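Side-chain contacts in acyl-coenzyme A oxidase acox-1.1 (Caenorhabditis elegans, PDB 5K3H), which catalyses the FAD-dependent first step of peroxisomal beta-oxidation, desaturating acyl-CoA chains to (2E)-enoyl-CoA while passing the electrons to oxygen to form hydrogen peroxide: residues V118-I121 against P122-A126; G586-S589 against S590-D594; Y661-P664 against M665-A669. All blocks are in the same frame, centred on the assembly; numbering follows the deposited sequence.

Interaction 1 of 3, residues V118-I121 against P122-A126; sequences VMFI and PALNA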
loop_
_atom_site.group_PDB
_atom_site.type_symbol
_atom_site.label_atom_id
_atom_site.label_comp_id
_atom_site.label_asym_id
_atom_site.label_seq_id
_atom_site.Cartn_x
_atom_site.Cartn_y
_atom_site.Cartn_z
ATOM N N VAL B 118 -10.406 -13.940 -19.840
ATOM C CA VAL B 118 -10.897 -13.974 -18.464
ATOM C C VAL B 118 -12.415 -13.828 -18.421
ATOM O O VAL B 118 -13.095 -14.526 -17.662
ATOM C CB VAL B 118 -10.203 -12.879 -17.620
ATOM C CG1 VAL B 118 -10.847 -12.771 -16.273
ATOM C CG2 VAL B 118 -8.724 -13.174 -17.440
ATOM N N MET B 119 -12.974 -12.940 -19.234
ATOM C CA MET B 119 -14.401 -12.648 -19.172
ATOM C C MET B 119 -15.119 -12.857 -20.493
ATOM O O MET B 119 -16.226 -13.390 -20.500
ATOM C CB MET B 119 -14.636 -11.188 -18.725
ATOM C CG MET B 119 -14.335 -10.880 -17.260
ATOM S SD MET B 119 -15.249 -11.885 -16.078
ATOM C CE MET B 119 -16.912 -11.786 -16.720
ATOM N N PHE B 120 -14.538 -12.430 -21.612
ATOM C CA PHE B 120 -15.264 -12.464 -22.880
ATOM C C PHE B 120 -15.675 -13.886 -23.235
ATOM O O PHE B 120 -16.872 -14.200 -23.351
ATOM C CB PHE B 120 -14.386 -11.866 -23.982
ATOM C CG PHE B 120 -15.060 -11.724 -25.313
ATOM C CD1 PHE B 120 -16.230 -10.998 -25.442
ATOM C CD2 PHE B 120 -14.473 -12.245 -26.458
ATOM C CE1 PHE B 120 -16.834 -10.832 -26.693
ATOM C CE2 PHE B 120 -15.055 -12.079 -27.708
ATOM C CZ PHE B 120 -16.239 -11.372 -27.828
ATOM N N ILE B 121 -14.691 -14.777 -23.373
ATOM C CA ILE B 121 -14.988 -16.161 -23.738
ATOM C C ILE B 121 -15.824 -16.836 -22.653
ATOM O O ILE B 121 -16.824 -17.502 -22.995
ATOM C CB ILE B 121 -13.701 -16.906 -24.092
ATOM C CG1 ILE B 121 -13.261 -16.514 -25.498
ATOM C CG2 ILE B 121 -13.868 -18.399 -23.955
ATOM C CD1 ILE B 121 -11.803 -16.779 -25.793
ATOM N N PRO B 122 -15.522 -16.685 -21.351
ATOM C CA PRO B 122 -16.439 -17.270 -20.348
ATOM C C PRO B 122 -17.874 -16.786 -20.476
ATOM O O PRO B 122 -18.809 -17.581 -20.304
ATOM C CB PRO B 122 -15.795 -16.866 -19.014
ATOM C CG PRO B 122 -14.333 -16.854 -19.330
ATOM C CD PRO B 122 -14.251 -16.267 -20.736
ATOM N N ALA B 123 -18.090 -15.508 -20.792
ATOM C CA ALA B 123 -19.456 -15.028 -20.971
ATOM C C ALA B 123 -20.128 -15.703 -22.173
ATOM O O ALA B 123 -21.311 -16.055 -22.119
ATOM C CB ALA B 123 -19.454 -13.506 -21.094
ATOM N N LEU B 124 -19.385 -15.899 -23.270
ATOM C CA LEU B 124 -19.943 -16.596 -24.428
ATOM C C LEU B 124 -20.316 -18.038 -24.106
ATOM O O LEU B 124 -21.365 -18.520 -24.547
ATOM C CB LEU B 124 -18.965 -16.562 -25.601
ATOM C CG LEU B 124 -18.813 -15.209 -26.269
ATOM C CD1 LEU B 124 -17.699 -15.236 -27.287
ATOM C CD2 LEU B 124 -20.148 -14.891 -26.932
ATOM N N ASN B 125 -19.456 -18.754 -23.377
ATOM C CA ASN B 125 -19.808 -20.103 -22.938
ATOM C C ASN B 125 -21.093 -20.103 -22.124
ATOM O O ASN B 125 -21.981 -20.933 -22.345
ATOM C CB ASN B 125 -18.676 -20.696 -22.098
ATOM C CG ASN B 125 -17.497 -21.133 -22.933
ATOM O OD1 ASN B 125 -17.666 -21.637 -24.049
ATOM N ND2 ASN B 125 -16.284 -20.931 -22.406
ATOM N N ALA B 126 -21.210 -19.161 -21.182
ATOM C CA ALA B 126 -22.263 -19.195 -20.167
ATOM C C ALA B 126 -23.612 -18.706 -20.673
ATOM O O ALA B 126 -24.648 -19.180 -20.192
ATOM C CB ALA B 126 -21.842 -18.359 -18.958
#
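From M119 and F120 on to A123 and L124 the backbone is helical, with a wider pi-type turn at residues 118-120 and a kink at P122, whose nitrogen has no hydrogen to give to the turn before. Past the kink the i to i+4 pattern holds: A123 N reaches M119 O at 2.8 Å, L124 N reaches F120 O at 3.0 Å, and N125 N bonds to I121 O. P122 illustrates how proline fits inside a helix. P122 CG sits 3.1 Å from V118 O, the carbonyl that would otherwise take a bond from this position, and P122 CD lies 3.5 Å from I121 CB. With an alanine here CG and CD are gone, which would probably leave V118 O and I121 CB without the ring that packs against both. These residues belong to helix 114-127, in the N-terminal region of the acyl-CoA oxidase family, where it packs on strands of the central beta region: F120 rests on Y199, V201 and M219, while M119 and A123 touch Y149, an FAD-binding residue. Along the buried flank of the helix, F120 has CG anti to its own N (chi1 -175°), and its ring receives L124 CD1 over one face in a CH-pi contact, 4.3 Å from the centroid and 17° off the ring normal. The methyl stands nearer the rim than the middle, with CE2 its closest ring atom. I121 and N125 run side by side on another flank, I121 CG2 lying 3.8 Å from N125 ND2, and both side chains also touch L137 of helix 130-141.

Interaction 2 of 3, residues G586-S589 against S590-D594; sequences GFMS and STQLD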
loop_
_atom_site.group_PDB
_atom_site.type_symbol
_atom_site.label_atom_id
_atom_site.label_comp_id
_atom_site.label_asym_id
_atom_site.label_seq_id
_atom_site.Cartn_x
_atom_site.Cartn_y
_atom_site.Cartn_z
ATOM N N GLY B 586 -14.024 -14.298 28.199
ATOM C CA GLY B 586 -13.221 -15.216 28.986
ATOM C C GLY B 586 -12.985 -16.585 28.378
ATOM O O GLY B 586 -12.555 -17.502 29.082
ATOM N N PHE B 587 -13.222 -16.756 27.081
ATOM C CA PHE B 587 -12.982 -18.061 26.470
ATOM C C PHE B 587 -11.499 -18.420 26.510
ATOM O O PHE B 587 -11.149 -19.603 26.581
ATOM C CB PHE B 587 -13.527 -18.099 25.041
ATOM C CG PHE B 587 -13.645 -19.489 24.483
ATOM C CD1 PHE B 587 -14.680 -20.328 24.906
ATOM C CD2 PHE B 587 -12.728 -19.978 23.548
ATOM C CE1 PHE B 587 -14.810 -21.623 24.403
ATOM C CE2 PHE B 587 -12.852 -21.287 23.043
ATOM C CZ PHE B 587 -13.889 -22.103 23.472
ATOM N N MET B 588 -10.616 -17.429 26.371
ATOM C CA MET B 588 -9.176 -17.593 26.596
ATOM C C MET B 588 -8.706 -16.751 27.781
ATOM O O MET B 588 -9.197 -15.642 28.024
ATOM C CB MET B 588 -8.344 -17.200 25.360
ATOM C CG MET B 588 -8.133 -18.310 24.350
ATOM S SD MET B 588 -7.078 -17.920 22.904
ATOM C CE MET B 588 -5.438 -17.708 23.578
ATOM N N SER B 589 -7.715 -17.269 28.487
ATOM C CA SER B 589 -7.058 -16.540 29.560
ATOM C C SER B 589 -5.799 -15.851 29.042
ATOM O O SER B 589 -5.286 -16.144 27.954
ATOM C CB SER B 589 -6.676 -17.485 30.687
ATOM O OG SER B 589 -5.814 -18.488 30.158
ATOM N N SER B 590 -5.297 -14.925 29.857
ATOM C CA SER B 590 -4.012 -14.299 29.580
ATOM C C SER B 590 -2.904 -15.344 29.468
ATOM O O SER B 590 -1.994 -15.213 28.641
ATOM C CB SER B 590 -3.697 -13.276 30.671
ATOM O OG SER B 590 -2.441 -12.654 30.438
ATOM N N THR B 591 -2.943 -16.369 30.322
ATOM C CA THR B 591 -1.942 -17.431 30.264
ATOM C C THR B 591 -1.973 -18.175 28.933
ATOM O O THR B 591 -0.924 -18.459 28.351
ATOM C CB THR B 591 -2.151 -18.401 31.420
ATOM O OG1 THR B 591 -1.747 -17.763 32.631
ATOM C CG2 THR B 591 -1.313 -19.643 31.224
ATOM N N GLN B 592 -3.162 -18.512 28.443
ATOM C CA GLN B 592 -3.255 -19.158 27.140
ATOM C C GLN B 592 -2.788 -18.243 26.023
ATOM O O GLN B 592 -2.211 -18.712 25.042
ATOM C CB GLN B 592 -4.693 -19.596 26.874
ATOM C CG GLN B 592 -5.113 -20.829 27.629
ATOM C CD GLN B 592 -6.575 -21.115 27.451
ATOM O OE1 GLN B 592 -7.416 -20.235 27.672
ATOM N NE2 GLN B 592 -6.904 -22.350 27.078
ATOM N N LEU B 593 -3.026 -16.940 26.145
ATOM C CA LEU B 593 -2.541 -16.021 25.129
ATOM C C LEU B 593 -1.030 -15.910 25.179
ATOM O O LEU B 593 -0.392 -15.730 24.142
ATOM C CB LEU B 593 -3.203 -14.649 25.283
ATOM C CG LEU B 593 -3.231 -13.760 24.035
ATOM C CD1 LEU B 593 -3.997 -14.415 22.863
ATOM C CD2 LEU B 593 -3.782 -12.348 24.360
ATOM N N ASP B 594 -0.438 -16.001 26.372
ATOM C CA ASP B 594 1.017 -16.051 26.477
ATOM C C ASP B 594 1.579 -17.326 25.861
ATOM O O ASP B 594 2.669 -17.313 25.286
ATOM C CB ASP B 594 1.431 -15.935 27.942
ATOM C CG ASP B 594 1.250 -14.523 28.493
ATOM O OD1 ASP B 594 1.187 -13.557 27.677
ATOM O OD2 ASP B 594 1.186 -14.386 29.743
#
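Q592 turns its side-chain amide back to the start of its own helix, where OE1 accepts the backbone N-H of S589. The S589 N to Q592 OE1 bond, 3.1 Å long and with an N-H...O angle of 161°, lies in the carbonyl plane on a lone pair of OE1. In return S589 OG accepts Q592 N at 3.2 Å, and the two reciprocal bonds make a capping box at the N-terminus of helix 590-616. A chi1 of 59° places S589 OG between the backbone N and the carbonyl carbon, facing the first turn; S589 OG also gives a weak bond to Q592 OE1 at 3.4 Å. L593 N then closes the turn on S589 O. Next to the box M588 bends at chi3, bringing M588 CE to 3.7 Å from L593 CD1 and 3.6 Å from L593 N, and the methyl packs against the first-turn backbone at L593 as well as its side chain. Helices 557-577 and 579-584 continue this packing, M588 meeting L575 and A582, and L593 meeting L576 and A579. Toward the second subunit, S590 OG is hydrogen-bonded to E584 of that subunit, and D594 forms a salt bridge with its K505. Because Q592 NE2 donates to S478 O and I480 O while OE1 accepts from S589, the flip of the amide is decided, and the helix start is tied to the loop at S478-I480.

Interaction 3 of 3, residues Y661-P664 against M665-A669; sequences YLKP and MMEKA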
loop_
_atom_site.group_PDB
_atom_site.type_symbol
_atom_site.label_atom_id
_atom_site.label_comp_id
_atom_site.label_asym_id
_atom_site.label_seq_id
_atom_site.Cartn_x
_atom_site.Cartn_y
_atom_site.Cartn_z
ATOM N N TYR B 661 17.538 24.318 -18.386
ATOM C CA TYR B 661 17.313 25.023 -17.140
ATOM C C TYR B 661 18.451 24.673 -16.201
ATOM O O TYR B 661 19.415 24.019 -16.595
ATOM C CB TYR B 661 15.961 24.643 -16.536
ATOM C CG TYR B 661 14.771 24.675 -17.493
ATOM C CD1 TYR B 661 14.257 25.876 -17.957
ATOM C CD2 TYR B 661 14.148 23.503 -17.891
ATOM C CE1 TYR B 661 13.170 25.909 -18.801
ATOM C CE2 TYR B 661 13.060 23.524 -18.734
ATOM C CZ TYR B 661 12.564 24.732 -19.186
ATOM O OH TYR B 661 11.464 24.767 -20.034
ATOM N N LEU B 662 18.379 25.147 -14.965
ATOM C CA LEU B 662 19.305 24.636 -13.953
ATOM C C LEU B 662 20.733 25.135 -14.150
ATOM O O LEU B 662 21.253 25.852 -13.288
ATOM C CB LEU B 662 19.282 23.095 -13.901
ATOM C CG LEU B 662 18.459 22.434 -12.788
ATOM C CD1 LEU B 662 17.085 23.080 -12.635
ATOM C CD2 LEU B 662 18.325 20.932 -13.048
ATOM N N LYS B 663 21.410 24.752 -15.237
ATOM C CA LYS B 663 22.735 25.334 -15.444
ATOM C C LYS B 663 22.635 26.785 -15.900
ATOM O O LYS B 663 23.333 27.635 -15.323
ATOM C CB LYS B 663 23.586 24.447 -16.355
ATOM C CG LYS B 663 25.058 24.868 -16.397
ATOM C CD LYS B 663 25.872 23.899 -17.250
ATOM C CE LYS B 663 25.647 24.100 -18.747
ATOM N NZ LYS B 663 26.523 23.185 -19.549
ATOM N N PRO B 664 21.804 27.149 -16.885
ATOM C CA PRO B 664 21.536 28.584 -17.078
ATOM C C PRO B 664 21.166 29.288 -15.782
ATOM O O PRO B 664 21.659 30.392 -15.510
ATOM C CB PRO B 664 20.374 28.586 -18.087
ATOM C CG PRO B 664 20.605 27.340 -18.911
ATOM C CD PRO B 664 21.163 26.325 -17.935
ATOM N N MET B 665 20.345 28.642 -14.948
ATOM C CA MET B 665 19.962 29.233 -13.673
ATOM C C MET B 665 21.173 29.489 -12.784
ATOM O O MET B 665 21.271 30.540 -12.139
ATOM C CB MET B 665 18.969 28.318 -12.960
ATOM C CG MET B 665 18.607 28.755 -11.547
ATOM S SD MET B 665 17.922 27.349 -10.648
ATOM C CE MET B 665 19.391 26.335 -10.457
ATOM N N MET B 666 22.098 28.533 -12.718
ATOM C CA MET B 666 23.261 28.708 -11.856
ATOM C C MET B 666 24.198 29.778 -12.408
ATOM O O MET B 666 24.653 30.661 -11.668
ATOM C CB MET B 666 24.000 27.378 -11.688
ATOM C CG MET B 666 23.313 26.379 -10.766
ATOM S SD MET B 666 24.341 24.904 -10.484
ATOM C CE MET B 666 24.174 24.074 -12.080
ATOM N N GLU B 667 24.476 29.724 -13.716
ATOM C CA GLU B 667 25.359 30.698 -14.354
ATOM C C GLU B 667 24.880 32.124 -14.106
ATOM O O GLU B 667 25.678 33.005 -13.751
ATOM C CB GLU B 667 25.469 30.388 -15.852
ATOM C CG GLU B 667 26.561 29.340 -16.184
ATOM C CD GLU B 667 26.266 28.497 -17.443
ATOM O OE1 GLU B 667 26.981 27.485 -17.655
ATOM O OE2 GLU B 667 25.341 28.842 -18.224
ATOM N N LYS B 668 23.570 32.351 -14.232
ATOM C CA LYS B 668 23.002 33.680 -14.022
ATOM C C LYS B 668 23.290 34.212 -12.616
ATOM O O LYS B 668 23.407 35.428 -12.418
ATOM C CB LYS B 668 21.493 33.591 -14.275
ATOM C CG LYS B 668 20.698 34.883 -14.264
ATOM C CD LYS B 668 19.216 34.539 -14.451
ATOM C CE LYS B 668 18.299 35.757 -14.352
ATOM N NZ LYS B 668 16.851 35.360 -14.478
ATOM N N ALA B 669 23.464 33.327 -11.643
ATOM C CA ALA B 669 23.678 33.750 -10.268
ATOM C C ALA B 669 25.166 33.921 -10.036
ATOM O O ALA B 669 25.961 33.635 -10.926
ATOM C CB ALA B 669 23.087 32.741 -9.288
#
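E667 folds back over K663 one turn earlier in helix 663-668, the last modelled helix of the chain, which shortly precedes the predicted peroxisomal targeting signal S672-L674. This first turn shows how a proline is accommodated near a helix start: L662 is the N-cap residue and P664 follows two places later, where a backbone N-H is not needed. Along the E667 side chain, E667 CB stands 3.5 Å from K663 O, the carbonyl that accepts the E667 backbone N-H. CG and CD stay close to the same oxygen, for a chi1 of -86° sets CG beside the backbone N, and the chain then runs on extended. At the carboxylate the branches part. OE2 remains near K663 O, whereas E667 OE1 lies 3.5 Å from K663 CG and also touches CD and CE, and the methylene run of K663 crosses the acid at a slant. The charged ends do not meet: K663 NZ is 4.7 Å from E667 OE1 and is hydrogen-bonded instead to K226 O of the second subunit, though the pair could still attract at longer range. Two methionines gather at L662 O, the N-cap carbonyl, which also accepts M666 N at 2.9 Å. Each bends at chi3, bringing M666 CE to 3.6 Å and M665 CE to 3.4 Å from L662 O.

The three contacts follow one another along the chain without nesting, and each is confined to a single helix or its start. Interaction 1 lies within helix 114-127 of the N-terminal family region; interactions 2 and 3, in the range 487-667, sit at the starts of helix 590-616 and of helix 663-668. Centre to centre, interaction 1 is about 51 Å from interaction 2 and about 60 Å from interaction 3, while the latter two stand about 68 Å apart, so none touches another. Interaction 1 borders an FAD-binding residue, whereas interactions 2 and 3 both reach the second subunit, placing them at separate points of the homodimer interface.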